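Local coordinates for protein serine acetyltransferase (Entamoeba histolytica, PDB 3Q1X) that probably transfers the acetyl group of acetyl-CoA to the hydroxyl of L-serine, making O-acetylserine for cysteine biosynthesis, at residues A[17-22]-A[102-107]; A[38-43]-A[66-71]; A[86-91]-A[143-148]. All blocks are in the same frame, centred on the assembly; numbering follows the deposited sequence.

Interaction 1 of 3, residues A[17-22]-A[102-107]; sequences LQDEDA and TLKTDL
Two carboxylates of one loop, those of Asp-19 and Glu-20, share the ammonium group of Lys-104 on helix 82-113, and this salt-bridge network makes up the contact. Lys-104 NZ lies 3.0 Å from Asp-19 OD1 and 2.8 Å from Glu-20 OE1. The two acceptors are used differently: Asp-19 OD1 is met from above its carboxylate plane, 46° out of it, whereas Glu-20 OE1 offers its syn lone pair. A long lysine suits this place because the backbones stay well apart, the CA atoms of Asp-19 and Lys-104 being 9.3 Å from each other. Its chain leaves the helix extended and bends at chi3 (77°), while Glu-20 folds at chi2 (85°) to bring OE1 inward.

Asp-19 OD2 forms a second salt bridge with Lys-100, one helical turn before Lys-104, and the Lys-104 ammonium also makes a cation-pi contact with Phe-23.

Thr-105 OG1 donates back to Thr-102 O (2.6 Å), a carbonyl that Asp-106 N also uses. Outside partners tie the helix to the fold: Thr-105 OG1 bonds His-175 N and Asp-106 OD1 bonds Phe-176 N, both early in the left-handed beta-helix, while Asp-106 OD2 forms a salt bridge with Arg-137 of helix 128-144.

Two acids face Lys-104 and, through Asp-19, Lys-100, so the charges would roughly balance only with both lysines counted; this would favour a protonated Lys-104, and salt could probably weaken the pairing.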
loop_
_atom_site.group_PDB
_atom_site.type_symbol
_atom_site.label_atom_id
_atom_site.label_comp_id
_atom_site.label_asym_id
_atom_site.label_seq_id
_atom_site.Cartn_x
_atom_site.Cartn_y
_atom_site.Cartn_z
ATOM N N LEU A 17 2.663 -16.582 -30.253
ATOM C CA LEU A 17 2.272 -16.513 -31.664
ATOM C C LEU A 17 0.824 -16.948 -31.938
ATOM O O LEU A 17 0.178 -16.446 -32.871
ATOM C CB LEU A 17 3.234 -17.336 -32.524
ATOM C CG LEU A 17 4.623 -16.775 -32.827
ATOM C CD1 LEU A 17 5.398 -17.806 -33.626
ATOM C CD2 LEU A 17 4.554 -15.440 -33.578
ATOM N N GLN A 18 0.316 -17.856 -31.108
ATOM C CA GLN A 18 -1.003 -18.458 -31.302
ATOM C C GLN A 18 -2.077 -17.812 -30.428
ATOM O O GLN A 18 -3.257 -18.146 -30.541
ATOM C CB GLN A 18 -0.943 -19.969 -31.045
ATOM C CG GLN A 18 -0.080 -20.740 -32.046
ATOM C CD GLN A 18 0.306 -22.122 -31.545
ATOM O OE1 GLN A 18 -0.502 -22.821 -30.929
ATOM N NE2 GLN A 18 1.548 -22.526 -31.808
ATOM N N ASP A 19 -1.669 -16.886 -29.560
ATOM C CA ASP A 19 -2.622 -16.132 -28.742
ATOM C C ASP A 19 -3.571 -15.315 -29.614
ATOM O O ASP A 19 -3.183 -14.780 -30.651
ATOM C CB ASP A 19 -1.903 -15.190 -27.765
ATOM C CG ASP A 19 -1.318 -15.906 -26.557
ATOM O OD1 ASP A 19 -1.748 -17.039 -26.231
ATOM O OD2 ASP A 19 -0.422 -15.312 -25.918
ATOM N N GLU A 20 -4.817 -15.239 -29.167
ATOM C CA GLU A 20 -5.847 -14.402 -29.768
ATOM C C GLU A 20 -5.400 -12.930 -29.749
ATOM O O GLU A 20 -4.553 -12.547 -28.941
ATOM C CB GLU A 20 -7.168 -14.602 -29.009
ATOM C CG GLU A 20 -7.683 -16.069 -28.970
ATOM C CD GLU A 20 -7.093 -16.933 -27.839
ATOM O OE1 GLU A 20 -6.041 -16.588 -27.260
ATOM O OE2 GLU A 20 -7.693 -17.984 -27.531
ATOM N N ASP A 21 -5.968 -12.111 -30.636
ATOM C CA ASP A 21 -5.500 -10.727 -30.839
ATOM C C ASP A 21 -5.592 -9.838 -29.596
ATOM O O ASP A 21 -4.787 -8.919 -29.431
ATOM C CB ASP A 21 -6.227 -10.089 -32.024
ATOM C CG ASP A 21 -6.517 -11.096 -33.113
ATOM O OD1 ASP A 21 -5.640 -11.304 -33.984
ATOM O OD2 ASP A 21 -7.600 -11.726 -33.058
ATOM N N ALA A 22 -6.567 -10.126 -28.737
ATOM C CA ALA A 22 -6.761 -9.408 -27.475
ATOM C C ALA A 22 -5.547 -9.485 -26.545
ATOM O O ALA A 22 -5.379 -8.632 -25.665
ATOM C CB ALA A 22 -8.004 -9.921 -26.765
ATOM N N THR A 102 -3.087 -20.257 -17.522
ATOM C CA THR A 102 -3.933 -19.852 -16.408
ATOM C C THR A 102 -4.052 -18.331 -16.333
ATOM O O THR A 102 -5.135 -17.801 -16.059
ATOM C CB THR A 102 -3.406 -20.385 -15.067
ATOM O OG1 THR A 102 -3.286 -21.804 -15.140
ATOM C CG2 THR A 102 -4.360 -20.022 -13.939
ATOM N N LEU A 103 -2.941 -17.634 -16.570
ATOM C CA LEU A 103 -2.941 -16.168 -16.504
ATOM C C LEU A 103 -3.864 -15.568 -17.564
ATOM O O LEU A 103 -4.491 -14.532 -17.333
ATOM C CB LEU A 103 -1.521 -15.608 -16.630
ATOM C CG LEU A 103 -0.646 -15.710 -15.374
ATOM C CD1 LEU A 103 0.761 -15.244 -15.699
ATOM C CD2 LEU A 103 -1.212 -14.901 -14.206
ATOM N N LYS A 104 -3.963 -16.231 -18.717
ATOM C CA LYS A 104 -4.918 -15.803 -19.739
ATOM C C LYS A 104 -6.346 -15.861 -19.199
ATOM O O LYS A 104 -7.121 -14.921 -19.411
ATOM C CB LYS A 104 -4.781 -16.641 -21.016
ATOM C CG LYS A 104 -3.585 -16.240 -21.861
ATOM C CD LYS A 104 -3.448 -17.144 -23.077
ATOM C CE LYS A 104 -4.447 -16.775 -24.161
ATOM N NZ LYS A 104 -4.468 -17.786 -25.266
ATOM N N THR A 105 -6.686 -16.954 -18.513
ATOM C CA THR A 105 -8.030 -17.098 -17.926
ATOM C C THR A 105 -8.294 -16.049 -16.839
ATOM O O THR A 105 -9.406 -15.511 -16.744
ATOM C CB THR A 105 -8.309 -18.517 -17.356
ATOM O OG1 THR A 105 -7.570 -18.727 -16.145
ATOM C CG2 THR A 105 -7.984 -19.621 -18.373
ATOM N N ASP A 106 -7.283 -15.751 -16.023
ATOM C CA ASP A 106 -7.396 -14.672 -15.033
ATOM C C ASP A 106 -7.731 -13.326 -15.692
ATOM O O ASP A 106 -8.526 -12.535 -15.166
ATOM C CB ASP A 106 -6.108 -14.549 -14.207
ATOM C CG ASP A 106 -5.736 -15.845 -13.501
ATOM O OD1 ASP A 106 -6.638 -16.586 -13.047
ATOM O OD2 ASP A 106 -4.532 -16.135 -13.399
ATOM N N LEU A 107 -7.119 -13.061 -16.842
ATOM C CA LEU A 107 -7.407 -11.835 -17.590
ATOM C C LEU A 107 -8.838 -11.800 -18.100
ATOM O O LEU A 107 -9.531 -10.794 -17.949
ATOM C CB LEU A 107 -6.430 -11.658 -18.746
ATOM C CG LEU A 107 -5.005 -11.271 -18.399
ATOM C CD1 LEU A 107 -4.147 -11.489 -19.610
ATOM C CD2 LEU A 107 -4.902 -9.809 -17.934
#

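Interaction 2 of 3, residues A[38-43]-A[66-71]; sequences LQKLRK and TKLVDY
Lys-40 and Leu-41 on helix 36-45 meet Lys-67 and Leu-68 on helix 59-79 through carbon alone. Leu-68 touches both residues of the first helix: its CG stands anti to the backbone N (chi1 -175°), swinging the isobutyl group beside the carbonyl carbon, and chi2 then sends one methyl to Lys-40, the other to Leu-41. Leu-68 CD1 rests against Lys-40 CB at 3.7 Å, and Leu-68 CD2 presses on Leu-41 CD2 at 3.5 Å, a tight contact in which the two leucines cross at about a right angle. Leu-41 starts past the partner and only its branched end turns in; it also packs on Ile-134 and Ile-138 of helix 128-144. Segments 38-43 and 66-71 run roughly antiparallel (146°), their axes 9.6 Å apart at closest approach, as neighbours in the helical N-terminal serine acetyltransferase domain. Toward the more exposed margin the partners are lysines, whose methylenes pack while the ammonium can stay near water. Lys-40 bends early, at chi2 (-39°), laying CE 3.9 Å from Lys-67 CB and bringing NZ to a salt bridge with Glu-64. Lys-67 begins toward the other helix, then kinks away at chi3 and chi4, leaving Lys-40 NZ and Lys-67 NZ 5.9 Å apart.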
loop_
_atom_site.group_PDB
_atom_site.type_symbol
_atom_site.label_atom_id
_atom_site.label_comp_id
_atom_site.label_asym_id
_atom_site.label_seq_id
_atom_site.Cartn_x
_atom_site.Cartn_y
_atom_site.Cartn_z
ATOM N N LEU A 38 8.339 -9.233 -10.984
ATOM C CA LEU A 38 7.253 -8.710 -11.811
ATOM C C LEU A 38 7.754 -8.142 -13.140
ATOM O O LEU A 38 7.180 -8.444 -14.177
ATOM C CB LEU A 38 6.431 -7.654 -11.060
ATOM C CG LEU A 38 5.157 -7.118 -11.735
ATOM C CD1 LEU A 38 4.141 -8.236 -12.031
ATOM C CD2 LEU A 38 4.525 -6.029 -10.870
ATOM N N GLN A 39 8.824 -7.350 -13.097
ATOM C CA GLN A 39 9.428 -6.761 -14.302
ATOM C C GLN A 39 9.717 -7.842 -15.345
ATOM O O GLN A 39 9.326 -7.721 -16.510
ATOM C CB GLN A 39 10.710 -6.003 -13.922
ATOM C CG GLN A 39 11.404 -5.279 -15.073
ATOM C CD GLN A 39 10.771 -3.944 -15.416
ATOM O OE1 GLN A 39 9.767 -3.546 -14.831
ATOM N NE2 GLN A 39 11.363 -3.244 -16.372
ATOM N N LYS A 40 10.373 -8.910 -14.898
ATOM C CA LYS A 40 10.765 -10.017 -15.765
ATOM C C LYS A 40 9.575 -10.836 -16.253
ATOM O O LYS A 40 9.470 -11.113 -17.441
ATOM C CB LYS A 40 11.823 -10.899 -15.089
ATOM C CG LYS A 40 13.211 -10.248 -14.980
ATOM C CD LYS A 40 13.536 -9.451 -16.239
ATOM C CE LYS A 40 14.925 -8.844 -16.209
ATOM N NZ LYS A 40 14.986 -7.701 -17.163
ATOM N N LEU A 41 8.670 -11.198 -15.345
ATOM C CA LEU A 41 7.537 -12.044 -15.703
ATOM C C LEU A 41 6.556 -11.331 -16.635
ATOM O O LEU A 41 5.942 -11.968 -17.498
ATOM C CB LEU A 41 6.824 -12.581 -14.462
ATOM C CG LEU A 41 7.519 -13.662 -13.629
ATOM C CD1 LEU A 41 6.891 -13.767 -12.251
ATOM C CD2 LEU A 41 7.478 -15.011 -14.339
ATOM N N ARG A 42 6.430 -10.014 -16.462
ATOM C CA ARG A 42 5.628 -9.183 -17.374
ATOM C C ARG A 42 6.125 -9.317 -18.827
ATOM O O ARG A 42 5.327 -9.512 -19.743
ATOM C CB ARG A 42 5.569 -7.709 -16.903
ATOM C CG ARG A 42 4.828 -7.518 -15.554
ATOM C CD ARG A 42 4.034 -6.214 -15.338
ATOM N NE ARG A 42 4.851 -5.009 -15.249
ATOM C CZ ARG A 42 4.506 -3.849 -14.671
ATOM N NH1 ARG A 42 3.351 -3.668 -14.023
ATOM N NH2 ARG A 42 5.360 -2.848 -14.719
ATOM N N LYS A 43 7.444 -9.249 -19.014
ATOM C CA LYS A 43 8.067 -9.341 -20.339
ATOM C C LYS A 43 7.923 -10.734 -20.937
ATOM O O LYS A 43 7.644 -10.884 -22.134
ATOM C CB LYS A 43 9.548 -8.945 -20.279
ATOM C CG LYS A 43 9.766 -7.448 -20.111
ATOM C CD LYS A 43 11.232 -7.055 -20.177
ATOM C CE LYS A 43 11.360 -5.549 -20.356
ATOM N NZ LYS A 43 12.686 -5.033 -19.933
ATOM N N THR A 66 16.150 -16.223 -18.795
ATOM C CA THR A 66 17.465 -16.490 -18.202
ATOM C C THR A 66 17.767 -15.522 -17.056
ATOM O O THR A 66 18.231 -15.943 -15.992
ATOM C CB THR A 66 18.583 -16.413 -19.281
ATOM O OG1 THR A 66 18.305 -17.376 -20.304
ATOM C CG2 THR A 66 19.974 -16.704 -18.682
ATOM N N LYS A 67 17.507 -14.233 -17.277
ATOM C CA LYS A 67 17.727 -13.226 -16.239
ATOM C C LYS A 67 16.887 -13.524 -15.004
ATOM O O LYS A 67 17.390 -13.449 -13.879
ATOM C CB LYS A 67 17.435 -11.813 -16.749
ATOM C CG LYS A 67 18.437 -11.294 -17.760
ATOM C CD LYS A 67 18.384 -9.770 -17.820
ATOM C CE LYS A 67 18.533 -9.240 -19.243
ATOM N NZ LYS A 67 19.866 -9.522 -19.839
ATOM N N LEU A 68 15.620 -13.873 -15.222
ATOM C CA LEU A 68 14.721 -14.276 -14.133
ATOM C C LEU A 68 15.191 -15.537 -13.411
ATOM O O LEU A 68 15.230 -15.571 -12.180
ATOM C CB LEU A 68 13.288 -14.477 -14.637
ATOM C CG LEU A 68 12.234 -14.773 -13.557
ATOM C CD1 LEU A 68 12.042 -13.610 -12.579
ATOM C CD2 LEU A 68 10.925 -15.175 -14.182
ATOM N N VAL A 69 15.528 -16.572 -14.181
ATOM C CA VAL A 69 16.022 -17.828 -13.626
ATOM C C VAL A 69 17.275 -17.600 -12.776
ATOM O O VAL A 69 17.379 -18.108 -11.661
ATOM C CB VAL A 69 16.278 -18.881 -14.752
ATOM C CG1 VAL A 69 17.330 -19.907 -14.334
ATOM C CG2 VAL A 69 14.976 -19.562 -15.130
ATOM N N ASP A 70 18.218 -16.822 -13.297
ATOM C CA ASP A 70 19.452 -16.563 -12.558
ATOM C C ASP A 70 19.174 -15.831 -11.243
ATOM O O ASP A 70 19.782 -16.146 -10.218
ATOM C CB ASP A 70 20.464 -15.806 -13.421
ATOM C CG ASP A 70 21.103 -16.687 -14.495
ATOM O OD1 ASP A 70 21.136 -17.930 -14.346
ATOM O OD2 ASP A 70 21.596 -16.126 -15.496
ATOM N N TYR A 71 18.227 -14.890 -11.274
ATOM C CA TYR A 71 17.871 -14.096 -10.096
ATOM C C TYR A 71 17.197 -14.947 -9.015
ATOM O O TYR A 71 17.590 -14.884 -7.840
ATOM C CB TYR A 71 16.988 -12.905 -10.493
ATOM C CG TYR A 71 16.620 -11.982 -9.346
ATOM C CD1 TYR A 71 17.361 -10.830 -9.082
ATOM C CD2 TYR A 71 15.521 -12.257 -8.533
ATOM C CE1 TYR A 71 17.016 -9.972 -8.024
ATOM C CE2 TYR A 71 15.171 -11.415 -7.475
ATOM C CZ TYR A 71 15.921 -10.279 -7.227
ATOM O OH TYR A 71 15.567 -9.451 -6.180
#

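Interaction 3 of 3, residues A[86-91]-A[143-148]; sequences HQCVMA and YECGER
Beside the meeting of Cys-88 with Cys-145, the flat groups of Tyr-143 and Arg-148 lie face to face: Arg-148 NH1 sits 3.3 Å above the middle of the Tyr-143 ring. At the edge of the guanidinium, and in its plane, comes Tyr-143 O, which accepts from Arg-148 NH1 at 3.0 Å on a lone pair. The same nitrogen also donates to Glu-147 O, from above the carbonyl plane. Tyr-143 O is further bonded by Gly-146 N (2.8 Å) in a Schellman motif ending helix 128-144. Glycine suits this place because at its positive phi (100°) a CB would be jammed against the carbonyl O of Cys-145.

That turn presents Cys-145 to helix 82-113. Cys-88 SG lies 3.2 Å from Cys-145 CB, and Cys-145 SG fits 3.4 Å from Ala-91 CB, one turn further along; the small side chains let the CA atoms of Cys-88 and Cys-145 approach to 5.7 Å. Glu-147 starts toward Cys-88 but turns its carboxylate to the backbone amides of Tyr-149, Tyr-150 and Cys-151.

Cys-88 SG and Cys-145 SG, 3.9 Å apart, form no disulfide; they serve as compact apolar filling, while the polar bonding fixes the turn that holds Cys-145.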
loop_
_atom_site.group_PDB
_atom_site.type_symbol
_atom_site.label_atom_id
_atom_site.label_comp_id
_atom_site.label_asym_id
_atom_site.label_seq_id
_atom_site.Cartn_x
_atom_site.Cartn_y
_atom_site.Cartn_z
ATOM N N HIS A 86 18.383 -25.249 -7.667
ATOM C CA HIS A 86 18.329 -25.823 -9.009
ATOM C C HIS A 86 17.021 -26.577 -9.253
ATOM O O HIS A 86 16.362 -26.365 -10.270
ATOM C CB HIS A 86 19.530 -26.750 -9.253
ATOM C CG HIS A 86 19.427 -27.539 -10.520
ATOM N ND1 HIS A 86 19.859 -27.053 -11.737
ATOM C CD2 HIS A 86 18.921 -28.771 -10.764
ATOM C CE1 HIS A 86 19.635 -27.960 -12.674
ATOM N NE2 HIS A 86 19.066 -29.010 -12.110
ATOM N N GLN A 87 16.650 -27.441 -8.309
ATOM C CA GLN A 87 15.413 -28.228 -8.396
ATOM C C GLN A 87 14.144 -27.373 -8.400
ATOM O O GLN A 87 13.192 -27.649 -9.144
ATOM C CB GLN A 87 15.345 -29.218 -7.243
ATOM C CG GLN A 87 16.490 -30.224 -7.251
ATOM C CD GLN A 87 16.637 -30.960 -5.933
ATOM O OE1 GLN A 87 16.141 -30.517 -4.892
ATOM N NE2 GLN A 87 17.331 -32.092 -5.969
ATOM N N CYS A 88 14.135 -26.343 -7.561
ATOM C CA CYS A 88 12.987 -25.453 -7.463
ATOM C C CYS A 88 12.799 -24.640 -8.724
ATOM O O CYS A 88 11.670 -24.438 -9.161
ATOM C CB CYS A 88 13.122 -24.533 -6.261
ATOM S SG CYS A 88 12.866 -25.392 -4.710
ATOM N N VAL A 89 13.907 -24.183 -9.310
ATOM C CA VAL A 89 13.848 -23.348 -10.511
ATOM C C VAL A 89 13.526 -24.181 -11.751
ATOM O O VAL A 89 12.873 -23.699 -12.680
ATOM C CB VAL A 89 15.140 -22.527 -10.708
ATOM C CG1 VAL A 89 15.150 -21.836 -12.053
ATOM C CG2 VAL A 89 15.264 -21.484 -9.604
ATOM N N MET A 90 13.986 -25.427 -11.759
ATOM C CA MET A 90 13.584 -26.363 -12.809
ATOM C C MET A 90 12.071 -26.603 -12.752
ATOM O O MET A 90 11.423 -26.668 -13.795
ATOM C CB MET A 90 14.366 -27.681 -12.724
ATOM C CG MET A 90 15.841 -27.567 -13.156
ATOM S SD MET A 90 16.155 -27.076 -14.865
ATOM C CE MET A 90 16.123 -28.659 -15.689
ATOM N N ALA A 91 11.522 -26.683 -11.536
ATOM C CA ALA A 91 10.076 -26.801 -11.313
ATOM C C ALA A 91 9.281 -25.582 -11.776
ATOM O O ALA A 91 8.203 -25.725 -12.362
ATOM C CB ALA A 91 9.785 -27.081 -9.875
ATOM N N TYR A 143 6.764 -22.665 -3.367
ATOM C CA TYR A 143 6.183 -23.224 -2.156
ATOM C C TYR A 143 5.950 -24.725 -2.344
ATOM O O TYR A 143 6.281 -25.533 -1.472
ATOM C CB TYR A 143 4.878 -22.511 -1.766
ATOM C CG TYR A 143 4.372 -22.916 -0.394
ATOM C CD1 TYR A 143 4.750 -22.210 0.754
ATOM C CD2 TYR A 143 3.547 -24.033 -0.239
ATOM C CE1 TYR A 143 4.299 -22.599 2.021
ATOM C CE2 TYR A 143 3.101 -24.433 1.011
ATOM C CZ TYR A 143 3.470 -23.714 2.134
ATOM O OH TYR A 143 3.022 -24.121 3.370
ATOM N N GLU A 144 5.411 -25.085 -3.503
ATOM C CA GLU A 144 5.176 -26.495 -3.824
ATOM C C GLU A 144 6.456 -27.354 -3.868
ATOM O O GLU A 144 6.380 -28.572 -3.712
ATOM C CB GLU A 144 4.352 -26.634 -5.111
ATOM C CG GLU A 144 2.869 -26.288 -4.903
ATOM C CD GLU A 144 2.020 -26.392 -6.169
ATOM O OE1 GLU A 144 2.528 -26.123 -7.283
ATOM O OE2 GLU A 144 0.821 -26.728 -6.043
ATOM N N CYS A 145 7.619 -26.730 -4.060
ATOM C CA CYS A 145 8.904 -27.450 -3.978
ATOM C C CYS A 145 9.410 -27.608 -2.548
ATOM O O CYS A 145 10.427 -28.281 -2.309
ATOM C CB CYS A 145 9.977 -26.759 -4.806
ATOM S SG CYS A 145 9.606 -26.617 -6.515
ATOM N N GLY A 146 8.698 -26.996 -1.604
ATOM C CA GLY A 146 9.071 -27.057 -0.191
ATOM C C GLY A 146 9.810 -25.832 0.328
ATOM O O GLY A 146 10.214 -25.799 1.485
ATOM N N GLU A 147 9.983 -24.825 -0.527
ATOM C CA GLU A 147 10.674 -23.595 -0.166
ATOM C C GLU A 147 9.761 -22.725 0.703
ATOM O O GLU A 147 8.551 -22.669 0.477
ATOM C CB GLU A 147 11.149 -22.863 -1.427
ATOM C CG GLU A 147 12.406 -22.017 -1.243
ATOM C CD GLU A 147 12.127 -20.665 -0.617
ATOM O OE1 GLU A 147 11.068 -20.071 -0.928
ATOM O OE2 GLU A 147 12.964 -20.186 0.184
ATOM N N ARG A 148 10.338 -22.066 1.708
ATOM C CA ARG A 148 9.529 -21.377 2.704
ATOM C C ARG A 148 9.973 -19.942 2.987
ATOM O O ARG A 148 9.315 -19.230 3.738
ATOM C CB ARG A 148 9.501 -22.193 4.007
ATOM C CG ARG A 148 8.790 -23.556 3.901
ATOM C CD ARG A 148 7.285 -23.358 3.778
ATOM N NE ARG A 148 6.581 -24.629 3.642
ATOM C CZ ARG A 148 6.406 -25.278 2.492
ATOM N NH1 ARG A 148 6.887 -24.783 1.362
ATOM N NH2 ARG A 148 5.749 -26.433 2.477
#

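Interaction 1 is a surface contact made of charge, whereas interactions 2 and 3 are partly buried and rest on apolar packing: branched leucines flanked by lysine methylenes in one, small cysteines and an alanine in the other. Helix 82-113 serves both interaction 1 and interaction 3, whose centres lie 26 Å apart, so one long helix takes a loop near one end and a helix terminus near the other. Interaction 2 falls within the chain loop that interaction 1 closes. It touches interaction 3 where Val-69 CG1 meets Val-89 CG1 at 3.7 Å, so helices 59-79 and 82-113 pack directly on each other there.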